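Local coordinates for malonyl CoA:acyl carrier protein malonyltransferase (Streptomyces coelicolor, PDB 1NM2), which probably transfers the malonyl group from malonyl-CoA to the acyl carrier protein, supplying malonyl-ACP for fatty acid biosynthesis, at residues 156-168 / 253-265. Residues are numbered along the deposited sequence; the frame is centred on the assembly and turned at random.
Sequences LGLTPANVNGAGQ and ANPVRWDLCMETF
Val-163 lies alongside Arg-257, and its CG1 branch reaches the carboxylate of Asp-259 at a slant, where strand 159-165 meets the start of helix 258-267. Its CB sits 3.5 Å from Arg-257 NE, approached obliquely to the guanidinium. CG2 rests against Arg-257 CD at 3.6 Å, while CG1, anti to the backbone N (chi1 -179°), comes within 3.4 Å of Asp-259 CG. Arg-257, bent at chi2 and chi3, grips that carboxylate side-on: NH1 meets the syn lone pair of OD1 at 2.6 Å in a salt bridge, and NE donates to OD2, which is tilted out of the guanidinium plane. An alanine in place of Asp-259 would probably leave the Arg-257 guanidinium without its anionic mate, free to swing off Val-163. The backbones pair in parallel at one bridge, Asn-162 with Val-256, Val-256 N giving to Ala-161 O at 2.7 Å and Val-163 N to Val-256 O; the short, weakly bonded strand 256-257 thus forms an edge of the mixed sheet, that of the smaller subdomain inserted in the hydrolase-like core of FabD-type acyltransferases. Ala-161 O also accepts from Asn-162 ND2, on the opposite face of its carbonyl plane from Val-256 N. Beyond the strand pair, Asp-259 N bonds Val-163 O at 3.0 Å, tying the first helical turn to the strand. Asn-164 OD1 lies beside Trp-258 CB and accepts a hydrogen bond from His-97 NE2, and the His-97 ring meets the indole. Asn-164 O, buried and with no hydrogen-bond partner in the model, lies at the indole edge, 3.6 Å from Trp-258 CD1; Met-262 CE packs against it and against Gly-165 CA.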
ATOM      1  N   LEU A 156       1.664  25.761  -6.530  1.00 23.53           N
ATOM      2  CA  LEU A 156       0.945  25.626  -7.787  1.00 22.69           C
ATOM      3  C   LEU A 156      -0.429  25.014  -7.562  1.00 22.17           C
ATOM      4  O   LEU A 156      -1.206  24.856  -8.503  1.00 22.44           O
ATOM      5  CB  LEU A 156       1.740  24.778  -8.780  1.00 23.97           C
ATOM      6  CG  LEU A 156       2.715  25.533  -9.688  1.00 25.68           C
ATOM      7  CD1 LEU A 156       3.632  26.428  -8.859  1.00 24.97           C
ATOM      8  CD2 LEU A 156       3.524  24.520 -10.492  1.00 25.40           C
ATOM      9  N   GLY A 157      -0.728  24.667  -6.311  1.00 20.48           N
ATOM     10  CA  GLY A 157      -2.036  24.116  -6.004  1.00 18.78           C
ATOM     11  C   GLY A 157      -2.107  22.611  -5.844  1.00 18.26           C
ATOM     12  O   GLY A 157      -3.184  22.068  -5.598  1.00 16.33           O
ATOM     13  N   LEU A 158      -0.970  21.938  -5.978  1.00 15.84           N
ATOM     14  CA  LEU A 158      -0.925  20.487  -5.836  1.00 17.39           C
ATOM     15  C   LEU A 158      -0.683  20.112  -4.377  1.00 17.02           C
ATOM     16  O   LEU A 158      -0.348  20.960  -3.557  1.00 18.21           O
ATOM     17  CB  LEU A 158       0.208  19.898  -6.684  1.00 16.99           C
ATOM     18  CG  LEU A 158       0.250  20.064  -8.208  1.00 19.65           C
ATOM     19  CD1 LEU A 158      -1.029  19.534  -8.811  1.00 20.97           C
ATOM     20  CD2 LEU A 158       0.473  21.516  -8.579  1.00 20.24           C
ATOM     21  N   THR A 159      -0.845  18.834  -4.059  1.00 16.24           N
ATOM     22  CA  THR A 159      -0.603  18.370  -2.704  1.00 18.98           C
ATOM     23  C   THR A 159       0.423  17.241  -2.774  1.00 17.75           C
ATOM     24  O   THR A 159       0.473  16.495  -3.754  1.00 18.50           O
ATOM     25  CB  THR A 159      -1.882  17.820  -2.048  1.00 19.73           C
ATOM     26  OG1 THR A 159      -2.192  16.547  -2.619  1.00 26.70           O
ATOM     27  CG2 THR A 159      -3.046  18.755  -2.281  1.00 18.27           C
ATOM     28  N   PRO A 160       1.282  17.123  -1.754  1.00 18.14           N
ATOM     29  CA  PRO A 160       2.283  16.054  -1.769  1.00 19.14           C
ATOM     30  C   PRO A 160       1.609  14.764  -1.300  1.00 18.41           C
ATOM     31  O   PRO A 160       1.736  14.370  -0.138  1.00 20.28           O
ATOM     32  CB  PRO A 160       3.335  16.564  -0.791  1.00 17.99           C
ATOM     33  CG  PRO A 160       2.496  17.272   0.234  1.00 18.53           C
ATOM     34  CD  PRO A 160       1.498  18.036  -0.617  1.00 19.26           C
ATOM     35  N   ALA A 161       0.885  14.128  -2.216  1.00 18.27           N
ATOM     36  CA  ALA A 161       0.142  12.896  -1.946  1.00 17.39           C
ATOM     37  C   ALA A 161       0.984  11.737  -1.419  1.00 19.12           C
ATOM     38  O   ALA A 161       0.513  10.931  -0.614  1.00 20.04           O
ATOM     39  CB  ALA A 161      -0.603  12.468  -3.206  1.00 17.88           C
ATOM     40  N   ASN A 162       2.224  11.644  -1.887  1.00 18.45           N
ATOM     41  CA  ASN A 162       3.132  10.593  -1.453  1.00 18.90           C
ATOM     42  C   ASN A 162       4.465  11.190  -1.029  1.00 18.68           C
ATOM     43  O   ASN A 162       5.096  11.912  -1.801  1.00 19.04           O
ATOM     44  CB  ASN A 162       3.441   9.605  -2.588  1.00 19.26           C
ATOM     45  CG  ASN A 162       2.442   8.465  -2.702  1.00 18.22           C
ATOM     46  OD1 ASN A 162       2.744   7.455  -3.328  1.00 22.76           O
ATOM     47  ND2 ASN A 162       1.257   8.620  -2.130  1.00 16.31           N
ATOM     48  N   VAL A 163       4.880  10.900   0.198  1.00 17.97           N
ATOM     49  CA  VAL A 163       6.190  11.324   0.699  1.00 18.30           C
ATOM     50  C   VAL A 163       6.750   9.960   1.082  1.00 18.05           C
ATOM     51  O   VAL A 163       6.537   9.469   2.192  1.00 18.40           O
ATOM     52  CB  VAL A 163       6.085  12.236   1.929  1.00 17.29           C
ATOM     53  CG1 VAL A 163       7.482  12.669   2.374  1.00 17.67           C
ATOM     54  CG2 VAL A 163       5.257  13.470   1.581  1.00 17.43           C
ATOM     55  N   ASN A 164       7.449   9.342   0.138  1.00 18.04           N
ATOM     56  CA  ASN A 164       7.968   7.993   0.320  1.00 18.85           C
ATOM     57  C   ASN A 164       9.359   7.767   0.877  1.00 19.54           C
ATOM     58  O   ASN A 164       9.790   6.621   0.984  1.00 20.47           O
ATOM     59  CB  ASN A 164       7.830   7.235  -0.997  1.00 17.76           C
ATOM     60  CG  ASN A 164       6.401   7.190  -1.480  1.00 17.54           C
ATOM     61  OD1 ASN A 164       5.473   7.089  -0.676  1.00 19.81           O
ATOM     62  ND2 ASN A 164       6.210   7.255  -2.789  1.00 15.13           N
ATOM     63  N   GLY A 165      10.055   8.836   1.238  1.00 20.73           N
ATOM     64  CA  GLY A 165      11.391   8.676   1.781  1.00 22.27           C
ATOM     65  C   GLY A 165      12.435   8.633   0.687  1.00 23.69           C
ATOM     66  O   GLY A 165      12.100   8.549  -0.496  1.00 23.60           O
ATOM     67  N   ALA A 166      13.706   8.679   1.079  1.00 23.92           N
ATOM     68  CA  ALA A 166      14.792   8.663   0.113  1.00 25.72           C
ATOM     69  C   ALA A 166      14.620   9.860  -0.818  1.00 27.39           C
ATOM     70  O   ALA A 166      15.040   9.828  -1.972  1.00 27.85           O
ATOM     71  CB  ALA A 166      14.774   7.365  -0.679  1.00 27.67           C
ATOM     72  N   GLY A 167      13.982  10.907  -0.296  1.00 28.00           N
ATOM     73  CA  GLY A 167      13.753  12.122  -1.062  1.00 26.99           C
ATOM     74  C   GLY A 167      12.669  12.053  -2.124  1.00 25.68           C
ATOM     75  O   GLY A 167      12.477  13.014  -2.869  1.00 26.74           O
ATOM     76  N   GLN A 168      11.948  10.938  -2.191  1.00 23.59           N
ATOM     77  CA  GLN A 168      10.901  10.765  -3.196  1.00 21.36           C
ATOM     78  C   GLN A 168       9.584  11.474  -2.875  1.00 20.23           C
ATOM     79  O   GLN A 168       9.048  11.349  -1.768  1.00 19.80           O
ATOM     80  CB  GLN A 168      10.651   9.274  -3.432  1.00 21.88           C
ATOM     81  CG  GLN A 168      11.693   8.622  -4.335  1.00 25.67           C
ATOM     82  CD  GLN A 168      11.495   7.126  -4.475  1.00 27.39           C
ATOM     83  OE1 GLN A 168      10.363   6.631  -4.469  1.00 29.06           O
ATOM     84  NE2 GLN A 168      12.597   6.395  -4.617  1.00 27.61           N
ATOM     85  N   ALA A 253      -7.848  10.178   1.491  1.00 13.45           N
ATOM     86  CA  ALA A 253      -7.786  11.604   1.164  1.00 14.71           C
ATOM     87  C   ALA A 253      -6.648  12.364   1.850  1.00 16.58           C
ATOM     88  O   ALA A 253      -6.577  13.597   1.778  1.00 17.75           O
ATOM     89  CB  ALA A 253      -9.121  12.265   1.492  1.00 14.62           C
ATOM     90  N   ASN A 254      -5.760  11.633   2.515  1.00 15.99           N
ATOM     91  CA  ASN A 254      -4.628  12.241   3.210  1.00 17.24           C
ATOM     92  C   ASN A 254      -3.312  11.733   2.615  1.00 15.45           C
ATOM     93  O   ASN A 254      -3.230  10.598   2.152  1.00 15.92           O
ATOM     94  CB  ASN A 254      -4.661  11.880   4.705  1.00 17.43           C
ATOM     95  CG  ASN A 254      -5.590  12.769   5.520  1.00 20.75           C
ATOM     96  OD1 ASN A 254      -5.952  12.425   6.646  1.00 24.49           O
ATOM     97  ND2 ASN A 254      -5.958  13.921   4.973  1.00 21.00           N
ATOM     98  N   PRO A 255      -2.263  12.571   2.630  1.00 15.49           N
ATOM     99  CA  PRO A 255      -0.951  12.184   2.091  1.00 14.69           C
ATOM    100  C   PRO A 255      -0.396  10.913   2.751  1.00 15.20           C
ATOM    101  O   PRO A 255      -0.660  10.648   3.926  1.00 14.15           O
ATOM    102  CB  PRO A 255      -0.080  13.397   2.408  1.00 12.62           C
ATOM    103  CG  PRO A 255      -1.058  14.544   2.335  1.00 13.63           C
ATOM    104  CD  PRO A 255      -2.256  13.979   3.074  1.00 15.73           C
ATOM    105  N   VAL A 256       0.375  10.136   1.994  1.00 15.95           N
ATOM    106  CA  VAL A 256       0.992   8.919   2.515  1.00 16.07           C
ATOM    107  C   VAL A 256       2.396   9.281   3.006  1.00 16.89           C
ATOM    108  O   VAL A 256       3.291   9.553   2.204  1.00 14.74           O
ATOM    109  CB  VAL A 256       1.123   7.824   1.423  1.00 18.62           C
ATOM    110  CG1 VAL A 256       1.939   6.655   1.954  1.00 17.66           C
ATOM    111  CG2 VAL A 256      -0.264   7.338   0.984  1.00 18.22           C
ATOM    112  N   ARG A 257       2.588   9.295   4.320  1.00 14.00           N
ATOM    113  CA  ARG A 257       3.893   9.625   4.870  1.00 14.93           C
ATOM    114  C   ARG A 257       4.699   8.365   5.141  1.00 14.36           C
ATOM    115  O   ARG A 257       4.956   8.016   6.296  1.00 14.55           O
ATOM    116  CB  ARG A 257       3.748  10.443   6.158  1.00 15.97           C
ATOM    117  CG  ARG A 257       3.162  11.835   5.923  1.00 20.16           C
ATOM    118  CD  ARG A 257       3.981  12.599   4.887  1.00 20.95           C
ATOM    119  NE  ARG A 257       5.352  12.826   5.335  1.00 23.23           N
ATOM    120  CZ  ARG A 257       5.697  13.705   6.272  1.00 26.10           C
ATOM    121  NH1 ARG A 257       6.973  13.843   6.621  1.00 25.32           N
ATOM    122  NH2 ARG A 257       4.773  14.460   6.850  1.00 26.57           N
ATOM    123  N   TRP A 258       5.093   7.686   4.070  1.00 13.26           N
ATOM    124  CA  TRP A 258       5.876   6.464   4.203  1.00 15.30           C
ATOM    125  C   TRP A 258       7.247   6.809   4.773  1.00 16.81           C
ATOM    126  O   TRP A 258       7.893   5.976   5.415  1.00 18.19           O
ATOM    127  CB  TRP A 258       6.032   5.762   2.852  1.00 15.08           C
ATOM    128  CG  TRP A 258       6.657   4.405   2.996  1.00 15.62           C
ATOM    129  CD1 TRP A 258       7.891   4.011   2.556  1.00 16.83           C
ATOM    130  CD2 TRP A 258       6.099   3.284   3.686  1.00 15.60           C
ATOM    131  NE1 TRP A 258       8.138   2.710   2.936  1.00 16.89           N
ATOM    132  CE2 TRP A 258       7.053   2.239   3.628  1.00 15.50           C
ATOM    133  CE3 TRP A 258       4.886   3.060   4.352  1.00 14.60           C
ATOM    134  CZ2 TRP A 258       6.829   0.986   4.211  1.00 16.49           C
ATOM    135  CZ3 TRP A 258       4.662   1.815   4.934  1.00 16.85           C
ATOM    136  CH2 TRP A 258       5.632   0.792   4.857  1.00 16.23           C
ATOM    137  N   ASP A 259       7.684   8.047   4.545  1.00 16.60           N
ATOM    138  CA  ASP A 259       8.966   8.502   5.068  1.00 17.83           C
ATOM    139  C   ASP A 259       8.970   8.388   6.596  1.00 17.78           C
ATOM    140  O   ASP A 259       9.926   7.886   7.200  1.00 18.02           O
ATOM    141  CB  ASP A 259       9.229   9.962   4.661  1.00 19.44           C
ATOM    142  CG  ASP A 259       8.189  10.926   5.211  1.00 20.71           C
ATOM    143  OD1 ASP A 259       8.586  12.014   5.683  1.00 21.62           O
ATOM    144  OD2 ASP A 259       6.977  10.610   5.166  1.00 19.54           O
ATOM    145  N   LEU A 260       7.891   8.848   7.217  1.00 17.13           N
ATOM    146  CA  LEU A 260       7.767   8.805   8.669  1.00 17.28           C
ATOM    147  C   LEU A 260       7.609   7.380   9.184  1.00 16.67           C
ATOM    148  O   LEU A 260       8.006   7.070  10.303  1.00 17.75           O
ATOM    149  CB  LEU A 260       6.583   9.662   9.121  1.00 17.44           C
ATOM    150  CG  LEU A 260       6.770  11.151   8.803  1.00 18.14           C
ATOM    151  CD1 LEU A 260       5.553  11.946   9.254  1.00 17.36           C
ATOM    152  CD2 LEU A 260       8.033  11.649   9.492  1.00 15.73           C
ATOM    153  N   CYS A 261       7.013   6.515   8.373  1.00 18.16           N
ATOM    154  CA  CYS A 261       6.845   5.133   8.782  1.00 17.14           C
ATOM    155  C   CYS A 261       8.234   4.499   8.916  1.00 17.67           C
ATOM    156  O   CYS A 261       8.501   3.770   9.874  1.00 18.00           O
ATOM    157  CB  CYS A 261       5.996   4.373   7.760  1.00 14.81           C
ATOM    158  SG  CYS A 261       4.247   4.856   7.771  1.00 18.04           S
ATOM    159  N   MET A 262       9.119   4.783   7.964  1.00 18.22           N
ATOM    160  CA  MET A 262      10.471   4.232   8.013  1.00 18.63           C
ATOM    161  C   MET A 262      11.260   4.827   9.174  1.00 19.17           C
ATOM    162  O   MET A 262      12.086   4.141   9.774  1.00 20.14           O
ATOM    163  CB  MET A 262      11.214   4.456   6.683  1.00 19.21           C
ATOM    164  CG  MET A 262      10.688   3.581   5.522  1.00 19.62           C
ATOM    165  SD  MET A 262      11.753   3.504   4.051  1.00 20.49           S
ATOM    166  CE  MET A 262      11.517   5.157   3.379  1.00 19.42           C
ATOM    167  N   GLU A 263      11.009   6.098   9.489  1.00 19.53           N
ATOM    168  CA  GLU A 263      11.682   6.748  10.613  1.00 21.34           C
ATOM    169  C   GLU A 263      11.283   6.013  11.895  1.00 20.35           C
ATOM    170  O   GLU A 263      12.096   5.805  12.792  1.00 18.99           O
ATOM    171  CB  GLU A 263      11.262   8.218  10.728  1.00 24.37           C
ATOM    172  CG  GLU A 263      11.827   9.130   9.652  1.00 29.67           C
ATOM    173  CD  GLU A 263      13.344   9.183   9.680  1.00 33.40           C
ATOM    174  OE1 GLU A 263      13.910   9.346  10.785  1.00 35.26           O
ATOM    175  OE2 GLU A 263      13.966   9.067   8.601  1.00 35.39           O
ATOM    176  N   THR A 264      10.015   5.623  11.972  1.00 20.15           N
ATOM    177  CA  THR A 264       9.509   4.903  13.132  1.00 18.73           C
ATOM    178  C   THR A 264      10.133   3.505  13.213  1.00 19.43           C
ATOM    179  O   THR A 264      10.440   3.020  14.307  1.00 19.01           O
ATOM    180  CB  THR A 264       7.971   4.817  13.077  1.00 19.24           C
ATOM    181  OG1 THR A 264       7.430   6.112  13.366  1.00 15.89           O
ATOM    182  CG2 THR A 264       7.432   3.809  14.082  1.00 17.94           C
ATOM    183  N   PHE A 265      10.334   2.862  12.067  1.00 19.11           N
ATOM    184  CA  PHE A 265      10.953   1.531  12.061  1.00 19.80           C
ATOM    185  C   PHE A 265      12.343   1.681  12.708  1.00 21.56           C
ATOM    186  O   PHE A 265      12.787   0.821  13.468  1.00 20.91           O
ATOM    187  CB  PHE A 265      11.110   0.996  10.623  1.00 18.16           C
ATOM    188  CG  PHE A 265       9.808   0.779   9.883  1.00 16.10           C
ATOM    189  CD1 PHE A 265       9.808   0.653   8.494  1.00 16.18           C
ATOM    190  CD2 PHE A 265       8.589   0.714  10.555  1.00 16.43           C
ATOM    191  CE1 PHE A 265       8.616   0.471   7.785  1.00 14.26           C
ATOM    192  CE2 PHE A 265       7.392   0.534   9.853  1.00 14.33           C
ATOM    193  CZ  PHE A 265       7.410   0.413   8.463  1.00 13.26           C
TER